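Local structure of adenosine deaminase 1 (Arthrobacter aurescens, 3RYS) at residues A[15-20]-A[277-282]; A[146-151]-A[182-187]; A[246-251]-A[290-295]. The protein binds a zinc ion and adenine, and probably catalyses the hydrolytic deamination of adenine to hypoxanthine in purine salvage. All blocks are in the same frame, centred on the assembly; numbering follows the deposited sequence.

Interaction 1 (A[15-20]-A[277-282]). With ZN (zinc ion), chain C; ADE (adenine), chain D.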
loop_
_atom_site.group_PDB
_atom_site.type_symbol
_atom_site.label_atom_id
_atom_site.label_comp_id
_atom_site.label_asym_id
_atom_site.label_seq_id
_atom_site.Cartn_x
_atom_site.Cartn_y
_atom_site.Cartn_z
ATOM N N VAL A 15 -10.036 -10.702 0.070
ATOM C CA VAL A 15 -9.662 -9.533 -0.721
ATOM C C VAL A 15 -8.256 -9.644 -1.273
ATOM O O VAL A 15 -7.514 -10.572 -0.943
ATOM C CB VAL A 15 -9.706 -8.230 0.114
ATOM C CG1 VAL A 15 -11.073 -8.039 0.760
ATOM C CG2 VAL A 15 -8.598 -8.240 1.163
ATOM N N ALA A 16 -7.902 -8.680 -2.115
ATOM C CA ALA A 16 -6.510 -8.456 -2.474
ATOM C C ALA A 16 -6.081 -7.090 -1.944
ATOM O O ALA A 16 -6.782 -6.102 -2.140
ATOM C CB ALA A 16 -6.330 -8.529 -3.973
ATOM N N GLU A 17 -4.948 -7.030 -1.255
ATOM C CA GLU A 17 -4.406 -5.738 -0.843
ATOM C C GLU A 17 -3.404 -5.224 -1.884
ATOM O O GLU A 17 -2.363 -5.839 -2.120
ATOM C CB GLU A 17 -3.780 -5.808 0.555
ATOM C CG GLU A 17 -3.513 -4.439 1.172
ATOM C CD GLU A 17 -3.330 -4.484 2.686
ATOM O OE1 GLU A 17 -2.936 -5.543 3.215
ATOM O OE2 GLU A 17 -3.585 -3.454 3.348
ATOM N N LEU A 18 -3.744 -4.101 -2.510
ATOM C CA LEU A 18 -2.954 -3.554 -3.604
ATOM C C LEU A 18 -2.128 -2.345 -3.173
ATOM O O LEU A 18 -1.203 -1.928 -3.873
ATOM C CB LEU A 18 -3.870 -3.155 -4.763
ATOM C CG LEU A 18 -4.803 -4.230 -5.316
ATOM C CD1 LEU A 18 -5.618 -3.674 -6.476
ATOM C CD2 LEU A 18 -4.016 -5.457 -5.742
ATOM N N HIS A 19 -2.477 -1.781 -2.022
ATOM C CA HIS A 19 -1.810 -0.593 -1.507
ATOM C C HIS A 19 -1.288 -0.876 -0.100
ATOM O O HIS A 19 -2.039 -0.802 0.878
ATOM C CB HIS A 19 -2.785 0.588 -1.487
ATOM C CG HIS A 19 -2.156 1.895 -1.114
ATOM N ND1 HIS A 19 -2.620 3.105 -1.585
ATOM C CD2 HIS A 19 -1.101 2.182 -0.317
ATOM C CE1 HIS A 19 -1.883 4.082 -1.089
ATOM N NE2 HIS A 19 -0.951 3.548 -0.320
ATOM N N LEU A 20 -0.006 -1.208 -0.003
ATOM C CA LEU A 20 0.589 -1.559 1.279
ATOM C C LEU A 20 2.105 -1.454 1.274
ATOM O O LEU A 20 2.777 -2.072 0.448
ATOM C CB LEU A 20 0.188 -2.970 1.692
ATOM C CG LEU A 20 0.926 -3.412 2.954
ATOM C CD1 LEU A 20 -0.060 -3.917 3.985
ATOM C CD2 LEU A 20 2.019 -4.442 2.656
ATOM N N VAL A 277 -10.354 -1.167 -0.792
ATOM C CA VAL A 277 -9.943 -0.843 0.570
ATOM C C VAL A 277 -8.564 -1.416 0.890
ATOM O O VAL A 277 -8.300 -2.593 0.644
ATOM C CB VAL A 277 -10.972 -1.378 1.587
ATOM C CG1 VAL A 277 -10.524 -1.103 3.008
ATOM C CG2 VAL A 277 -12.335 -0.757 1.325
ATOM N N ASN A 278 -7.695 -0.574 1.443
ATOM C CA ASN A 278 -6.321 -0.956 1.755
ATOM C C ASN A 278 -5.886 -0.397 3.110
ATOM O O ASN A 278 -6.435 0.601 3.579
ATOM C CB ASN A 278 -5.372 -0.463 0.660
ATOM C CG ASN A 278 -5.798 -0.909 -0.730
ATOM O OD1 ASN A 278 -6.708 -0.336 -1.335
ATOM N ND2 ASN A 278 -5.129 -1.932 -1.247
ATOM N N SER A 279 -4.904 -1.033 3.744
ATOM C CA SER A 279 -4.473 -0.588 5.070
ATOM C C SER A 279 -3.244 0.323 5.006
ATOM O O SER A 279 -2.926 1.015 5.979
ATOM C CB SER A 279 -4.247 -1.776 6.018
ATOM O OG SER A 279 -3.170 -2.590 5.597
ATOM N N ASP A 280 -2.563 0.310 3.859
ATOM C CA ASP A 280 -1.481 1.253 3.568
ATOM C C ASP A 280 -0.241 1.051 4.447
ATOM O O ASP A 280 0.740 0.448 4.014
ATOM C CB ASP A 280 -1.990 2.699 3.666
ATOM C CG ASP A 280 -1.005 3.706 3.103
ATOM O OD1 ASP A 280 -1.129 4.906 3.423
ATOM O OD2 ASP A 280 -0.106 3.298 2.342
ATOM N N ASP A 281 -0.292 1.571 5.670
ATOM C CA ASP A 281 0.779 1.393 6.649
ATOM C C ASP A 281 0.168 0.875 7.962
ATOM O O ASP A 281 -0.047 1.640 8.905
ATOM C CB ASP A 281 1.522 2.715 6.874
ATOM C CG ASP A 281 2.073 3.315 5.577
ATOM O OD1 ASP A 281 3.178 2.905 5.169
ATOM O OD2 ASP A 281 1.428 4.209 4.976
ATOM N N PRO A 282 -0.110 -0.437 8.021
ATOM C CA PRO A 282 -0.922 -1.108 9.046
ATOM C C PRO A 282 -0.445 -0.928 10.489
ATOM O O PRO A 282 -1.274 -0.857 11.394
ATOM C CB PRO A 282 -0.816 -2.589 8.669
ATOM C CG PRO A 282 -0.369 -2.609 7.266
ATOM C CD PRO A 282 0.468 -1.399 7.069
HETATM ZN ZN ZN C . 0.640 4.804 0.783
HETATM N N9 ADE D . 4.995 6.351 2.272
HETATM C C8 ADE D . 4.439 5.308 2.963
HETATM N N7 ADE D . 3.125 5.351 3.044
HETATM C C5 ADE D . 2.800 6.512 2.357
HETATM C C6 ADE D . 1.563 7.133 2.078
HETATM N N6 ADE D . 0.389 6.638 2.485
HETATM N N1 ADE D . 1.585 8.283 1.366
HETATM C C2 ADE D . 2.767 8.773 0.965
HETATM N N3 ADE D . 3.994 8.282 1.163
HETATM C C4 ADE D . 3.938 7.141 1.874
HETATM O O HOH W 1 -3.924 -5.697 5.887
#

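Interaction 2 (A[146-151]-A[182-187])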
loop_
_atom_site.group_PDB
_atom_site.type_symbol
_atom_site.label_atom_id
_atom_site.label_comp_id
_atom_site.label_asym_id
_atom_site.label_seq_id
_atom_site.Cartn_x
_atom_site.Cartn_y
_atom_site.Cartn_z
ATOM N N MET A 146 13.131 12.852 -3.436
ATOM C CA MET A 146 14.523 12.740 -3.837
ATOM C C MET A 146 14.568 12.916 -5.345
ATOM O O MET A 146 13.527 12.897 -6.005
ATOM C CB MET A 146 15.111 11.390 -3.442
ATOM C CG MET A 146 15.265 11.189 -1.948
ATOM S SD MET A 146 16.296 9.752 -1.601
ATOM C CE MET A 146 16.048 9.582 0.162
ATOM N N SER A 147 15.764 13.085 -5.895
ATOM C CA SER A 147 15.887 13.408 -7.309
ATOM C C SER A 147 15.354 12.280 -8.186
ATOM O O SER A 147 15.281 11.127 -7.757
ATOM C CB SER A 147 17.338 13.727 -7.673
ATOM O OG SER A 147 18.142 12.562 -7.657
ATOM N N GLU A 148 14.968 12.626 -9.409
ATOM C CA GLU A 148 14.599 11.625 -10.396
ATOM C C GLU A 148 15.837 10.853 -10.834
ATOM O O GLU A 148 15.773 9.654 -11.098
ATOM C CB GLU A 148 13.946 12.269 -11.621
ATOM C CG GLU A 148 13.817 11.304 -12.789
ATOM C CD GLU A 148 13.042 11.875 -13.959
ATOM O OE1 GLU A 148 13.311 13.028 -14.345
ATOM O OE2 GLU A 148 12.170 11.166 -14.503
ATOM N N ASP A 149 16.966 11.546 -10.909
ATOM C CA ASP A 149 18.186 10.933 -11.417
ATOM C C ASP A 149 18.654 9.787 -10.527
ATOM O O ASP A 149 19.114 8.755 -11.023
ATOM C CB ASP A 149 19.290 11.980 -11.600
ATOM C CG ASP A 149 19.041 12.887 -12.798
ATOM O OD1 ASP A 149 18.407 12.429 -13.776
ATOM O OD2 ASP A 149 19.483 14.056 -12.764
ATOM N N SER A 150 18.526 9.966 -9.216
ATOM C CA SER A 150 18.890 8.909 -8.283
ATOM C C SER A 150 17.891 7.760 -8.345
ATOM O O SER A 150 18.260 6.602 -8.155
ATOM C CB SER A 150 18.995 9.447 -6.859
ATOM O OG SER A 150 17.793 10.083 -6.475
ATOM N N ALA A 151 16.630 8.080 -8.616
ATOM C CA ALA A 151 15.608 7.054 -8.791
ATOM C C ALA A 151 15.910 6.229 -10.038
ATOM O O ALA A 151 15.735 5.007 -10.051
ATOM C CB ALA A 151 14.229 7.680 -8.889
ATOM N N PHE A 182 8.945 12.621 -12.406
ATOM C CA PHE A 182 9.505 11.297 -12.672
ATOM C C PHE A 182 9.064 10.702 -14.009
ATOM O O PHE A 182 9.010 9.479 -14.163
ATOM C CB PHE A 182 9.165 10.341 -11.523
ATOM C CG PHE A 182 9.705 10.789 -10.195
ATOM C CD1 PHE A 182 9.007 11.700 -9.422
ATOM C CD2 PHE A 182 10.921 10.319 -9.732
ATOM C CE1 PHE A 182 9.506 12.128 -8.209
ATOM C CE2 PHE A 182 11.424 10.742 -8.518
ATOM C CZ PHE A 182 10.715 11.648 -7.756
ATOM N N GLU A 183 8.766 11.567 -14.974
ATOM C CA GLU A 183 8.348 11.123 -16.302
ATOM C C GLU A 183 9.361 10.166 -16.934
ATOM O O GLU A 183 8.988 9.108 -17.453
ATOM C CB GLU A 183 8.110 12.323 -17.226
ATOM C CG GLU A 183 7.655 11.938 -18.634
ATOM C CD GLU A 183 7.422 13.142 -19.536
ATOM O OE1 GLU A 183 7.834 14.261 -19.163
ATOM O OE2 GLU A 183 6.830 12.968 -20.624
ATOM N N ARG A 184 10.635 10.551 -16.897
ATOM C CA ARG A 184 11.715 9.724 -17.431
ATOM C C ARG A 184 11.711 8.358 -16.756
ATOM O O ARG A 184 11.674 7.316 -17.419
ATOM C CB ARG A 184 13.077 10.398 -17.211
ATOM C CG ARG A 184 13.464 11.473 -18.234
ATOM C CD ARG A 184 12.457 12.619 -18.294
ATOM N NE ARG A 184 12.192 13.215 -16.985
ATOM C CZ ARG A 184 11.542 14.362 -16.810
ATOM N NH1 ARG A 184 11.099 15.041 -17.863
ATOM N NH2 ARG A 184 11.343 14.837 -15.587
ATOM N N LEU A 185 11.754 8.379 -15.427
ATOM C CA LEU A 185 11.704 7.166 -14.621
ATOM C C LEU A 185 10.623 6.193 -15.093
ATOM O O LEU A 185 10.888 5.006 -15.268
ATOM C CB LEU A 185 11.481 7.525 -13.150
ATOM C CG LEU A 185 11.205 6.370 -12.188
ATOM C CD1 LEU A 185 12.425 5.482 -12.060
ATOM C CD2 LEU A 185 10.780 6.908 -10.831
ATOM N N TYR A 186 9.408 6.691 -15.295
ATOM C CA TYR A 186 8.310 5.826 -15.731
ATOM C C TYR A 186 8.416 5.380 -17.190
ATOM O O TYR A 186 7.973 4.282 -17.541
ATOM C CB TYR A 186 6.944 6.461 -15.437
ATOM C CG TYR A 186 6.515 6.236 -14.010
ATOM C CD1 TYR A 186 5.483 5.356 -13.703
ATOM C CD2 TYR A 186 7.172 6.872 -12.964
ATOM C CE1 TYR A 186 5.101 5.133 -12.389
ATOM C CE2 TYR A 186 6.800 6.659 -11.651
ATOM C CZ TYR A 186 5.765 5.791 -11.369
ATOM O OH TYR A 186 5.398 5.579 -10.063
ATOM N N GLN A 187 9.001 6.226 -18.035
ATOM C CA GLN A 187 9.305 5.811 -19.399
ATOM C C GLN A 187 10.313 4.667 -19.360
ATOM O O GLN A 187 10.207 3.707 -20.120
ATOM C CB GLN A 187 9.833 6.981 -20.229
ATOM C CG GLN A 187 8.739 7.815 -20.880
ATOM C CD GLN A 187 9.275 9.064 -21.569
ATOM O OE1 GLN A 187 10.096 9.799 -21.011
ATOM N NE2 GLN A 187 8.800 9.317 -22.784
#

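Interaction 3 (A[246-251]-A[290-295])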
loop_
_atom_site.group_PDB
_atom_site.type_symbol
_atom_site.label_atom_id
_atom_site.label_comp_id
_atom_site.label_asym_id
_atom_site.label_seq_id
_atom_site.Cartn_x
_atom_site.Cartn_y
_atom_site.Cartn_z
ATOM N N VAL A 246 -7.958 3.141 -2.171
ATOM C CA VAL A 246 -8.307 3.938 -0.997
ATOM C C VAL A 246 -7.825 3.314 0.311
ATOM O O VAL A 246 -7.864 2.097 0.486
ATOM C CB VAL A 246 -9.829 4.163 -0.901
ATOM C CG1 VAL A 246 -10.153 5.104 0.259
ATOM C CG2 VAL A 246 -10.372 4.711 -2.216
ATOM N N CYS A 247 -7.376 4.164 1.231
ATOM C CA CYS A 247 -6.907 3.718 2.540
ATOM C C CYS A 247 -7.596 4.525 3.634
ATOM O O CYS A 247 -7.088 5.564 4.057
ATOM C CB CYS A 247 -5.388 3.870 2.647
ATOM S SG CYS A 247 -4.473 3.237 1.215
ATOM N N PRO A 248 -8.763 4.044 4.093
ATOM C CA PRO A 248 -9.648 4.762 5.024
ATOM C C PRO A 248 -8.972 5.221 6.318
ATOM O O PRO A 248 -8.957 6.419 6.601
ATOM C CB PRO A 248 -10.746 3.738 5.319
ATOM C CG PRO A 248 -10.765 2.858 4.089
ATOM C CD PRO A 248 -9.335 2.753 3.670
ATOM N N LEU A 249 -8.433 4.283 7.090
ATOM C CA LEU A 249 -7.779 4.616 8.351
ATOM C C LEU A 249 -6.557 5.500 8.142
ATOM O O LEU A 249 -6.277 6.392 8.945
ATOM C CB LEU A 249 -7.375 3.348 9.097
ATOM C CG LEU A 249 -8.523 2.465 9.580
ATOM C CD1 LEU A 249 -7.985 1.316 10.430
ATOM C CD2 LEU A 249 -9.539 3.295 10.353
ATOM N N SER A 250 -5.822 5.243 7.068
ATOM C CA SER A 250 -4.652 6.053 6.759
ATOM C C SER A 250 -5.039 7.535 6.637
ATOM O O SER A 250 -4.432 8.404 7.276
ATOM C CB SER A 250 -3.980 5.552 5.479
ATOM O OG SER A 250 -2.880 6.368 5.134
ATOM N N ASN A 251 -6.063 7.807 5.830
ATOM C CA ASN A 251 -6.522 9.170 5.595
ATOM C C ASN A 251 -6.982 9.865 6.875
ATOM O O ASN A 251 -6.778 11.071 7.049
ATOM C CB ASN A 251 -7.643 9.186 4.553
ATOM C CG ASN A 251 -7.204 8.613 3.218
ATOM O OD1 ASN A 251 -6.015 8.591 2.901
ATOM N ND2 ASN A 251 -8.163 8.146 2.427
ATOM N N ASP A 290 -8.639 -5.902 7.137
ATOM C CA ASP A 290 -9.851 -6.368 7.806
ATOM C C ASP A 290 -10.307 -5.378 8.870
ATOM O O ASP A 290 -11.494 -5.267 9.148
ATOM C CB ASP A 290 -9.659 -7.766 8.404
ATOM C CG ASP A 290 -8.609 -7.800 9.505
ATOM O OD1 ASP A 290 -9.000 -7.848 10.695
ATOM O OD2 ASP A 290 -7.400 -7.779 9.179
ATOM N N ASP A 291 -9.358 -4.657 9.457
ATOM C CA ASP A 291 -9.685 -3.595 10.402
ATOM C C ASP A 291 -10.311 -2.415 9.680
ATOM O O ASP A 291 -11.234 -1.785 10.194
ATOM C CB ASP A 291 -8.443 -3.147 11.171
ATOM C CG ASP A 291 -7.978 -4.181 12.179
ATOM O OD1 ASP A 291 -8.816 -4.661 12.983
ATOM O OD2 ASP A 291 -6.773 -4.511 12.168
ATOM N N ASN A 292 -9.808 -2.111 8.485
ATOM C CA ASN A 292 -10.394 -1.051 7.673
ATOM C C ASN A 292 -11.835 -1.392 7.323
ATOM O O ASN A 292 -12.712 -0.537 7.383
ATOM C CB ASN A 292 -9.577 -0.792 6.404
ATOM C CG ASN A 292 -8.340 0.063 6.662
ATOM O OD1 ASN A 292 -8.344 1.269 6.413
ATOM N ND2 ASN A 292 -7.278 -0.559 7.167
ATOM N N PHE A 293 -12.083 -2.648 6.967
ATOM C CA PHE A 293 -13.438 -3.080 6.659
ATOM C C PHE A 293 -14.334 -2.977 7.887
ATOM O O PHE A 293 -15.432 -2.422 7.820
ATOM C CB PHE A 293 -13.446 -4.510 6.121
ATOM C CG PHE A 293 -13.202 -4.601 4.646
ATOM C CD1 PHE A 293 -11.934 -4.852 4.153
ATOM C CD2 PHE A 293 -14.241 -4.437 3.753
ATOM C CE1 PHE A 293 -11.708 -4.938 2.795
ATOM C CE2 PHE A 293 -14.020 -4.519 2.393
ATOM C CZ PHE A 293 -12.752 -4.771 1.912
ATOM N N GLU A 294 -13.856 -3.515 9.004
ATOM C CA GLU A 294 -14.598 -3.481 10.260
ATOM C C GLU A 294 -15.096 -2.079 10.584
ATOM O O GLU A 294 -16.247 -1.897 10.987
ATOM C CB GLU A 294 -13.730 -3.987 11.409
ATOM C CG GLU A 294 -14.440 -3.987 12.750
ATOM C CD GLU A 294 -13.489 -4.196 13.911
ATOM O OE1 GLU A 294 -12.259 -4.085 13.703
ATOM O OE2 GLU A 294 -13.971 -4.466 15.031
ATOM N N GLN A 295 -14.226 -1.090 10.406
ATOM C CA GLN A 295 -14.583 0.290 10.708
ATOM C C GLN A 295 -15.569 0.870 9.690
ATOM O O GLN A 295 -16.446 1.659 10.046
ATOM C CB GLN A 295 -13.329 1.160 10.822
ATOM C CG GLN A 295 -12.429 0.802 12.004
ATOM C CD GLN A 295 -13.147 0.884 13.345
ATOM O OE1 GLN A 295 -13.965 0.025 13.677
ATOM N NE2 GLN A 295 -12.833 1.914 14.125
HETATM O O HOH W 2 -5.803 2.619 5.610
#

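Interaction 1 (A[15-20]-A[277-282])
The imidazole of H19 lies alongside the carboxylate of D280, the two side chains pointing the same way with ring and carboxylate planes 76° apart. CG of H19 stands anti to the backbone N (chi1 -174°), and the ring turns about the next bond to bring NE2 to the zinc. NE2 of H19 and OD2 of D280 each bind the zinc ion at 2.3 Å, and their closeness is that of two ligands sharing one metal. H21 and H199 complete the set of protein ligands, while N6 of adenine lies 2.5 Å from the zinc. A second shell orients the inner one: T245 is hydrogen-bonded to ND1 of H19, and S250 to OD1 of D280. D281 reaches the same adenine, its OD2 2.8 Å from N7.

Away from the metal, the extended chain of E17 brings its carboxylate to S279. The backbone N of S279 donates to OE2 of E17 over 2.8 Å at 153°, meeting the oxygen nearly along its C-O axis; OG of S279 also approaches OE2, at a modelled length too short to trust. OE1 of E17 takes a hydrogen bond from a water at 2.9 Å and has a further partner in Y86, so both oxygens of this buried carboxylate are engaged. Between the two polar clusters, D280 N gives a weak hydrogen bond of 3.2 Å to H19 O. L20 adds apolar cover, its CD1 3.5 Å from CG of P282, the side chains crossing at about a right angle.

Zinc histidines just beyond the first strand, 15-17, joined by an aspartate just beyond the last, 275-277, are the signature of the TIM-barrel active site in the adenosine deaminase family of metallo-dependent hydrolases.

Interaction 2 (A[146-151]-A[182-187])
E148 crosses from the first turn of helix 148-160 to F182, R184 and L185 at the start of helix 183-191. Its CB rests near the ring of F182, 4.1 Å from CD2. CG is anti to the backbone N (chi1 168°), and the chain runs extended from there, so that CD arrives beside CB of R184. The two carboxylate oxygens then divide the work. OE1 accepts on its syn side from both NE and NH2 of R184, each at 2.9 Å, a salt bridge in which the guanidinium grips a single oxygen side-on. OE2 takes the backbone N-H of L185 on its anti side, at 3.0 Å and a fairly straight 165°, and adds a weak bond to NE of R184. The arginine bends at chi2 and chi3 to come round to the glutamate, its guanidinium plane 64° from the carboxylate, while CB of E183 covers one guanidinium face.

Deeper in, CB of A151 meets CD2 of L185 at 4.0 Å and the ring edge of F182 at CE2, 4.2 Å away, with F142 of strand 135-143 beside A151 and L185. An alanine in place of E148 would probably leave the guanidinium and the L185 N-H without their shared carboxylate. The carboxylate probably balances the charge of R184 and would also be favoured by the N-terminal end of helix 183-191, at the outer margin of an apolar seam.

Interaction 3 (A[246-251]-A[290-295])
L249 and N292 make the hydrogen bond of this contact, the backbone N of L249 donating to OD1 of N292 over 3.1 Å. The bond is almost straight, 171° at the hydrogen, although the donor sits 23° out of the amide's carbonyl plane. A water donates to the same OD1 at 3.0 Å and accepts from the backbone N of S250, relaying the amide to the next N-H; other acceptors compete for its protons. Both N-H groups belong to the first turn of helix 248-253, right after C247 at the N-cap position, where no preceding turn offers them a carbonyl. CG of N292 lies anti to the carbonyl carbon (chi1 -79°), and the amide beyond it turns OD1 to L249; ND2 is tied back to O of Y288, which fixes the sense of the amide.

Van der Waals packing flanks this bond. CD of P248 lies 3.3 Å from OD1 of N292, and the ring crosses the amide obliquely. L249 comes from another direction, placing its CG near OD1 and its CD1 3.8 Å from ND2. About one turn further along helix 289-300, CG of Q295 lies 4.2 Å from CD2 of L249, the two side chains crossing at about a right angle.

The contact joins the short helix that follows strand 244-246 to helix 289-300, which follows strand 275-277. V277 of that strand touches P248, N292 and F293, and F293 continues the packing onto L310 of helix 304-317.

How the interactions relate
From the N terminus, strand 15-17 opens interaction 1, which waits for residues 277-282 to close it and so brings together the chain just beyond the first and last strands of the barrel. Within that long span, interaction 2 opens and closes on its own, joining the starts of two successive outer helices on either side of strand 167-171 in sequence. Interaction 3 opens at 246-251, before interaction 1 is closed, and ends at 290-295, so the two cross. They also touch, through S250 with D280 and C247 with H19, linking helix packing to the zinc site. Interaction 2 stays apart, on the opposite side of the chain's centre from interaction 3, their centres about 31 Å apart.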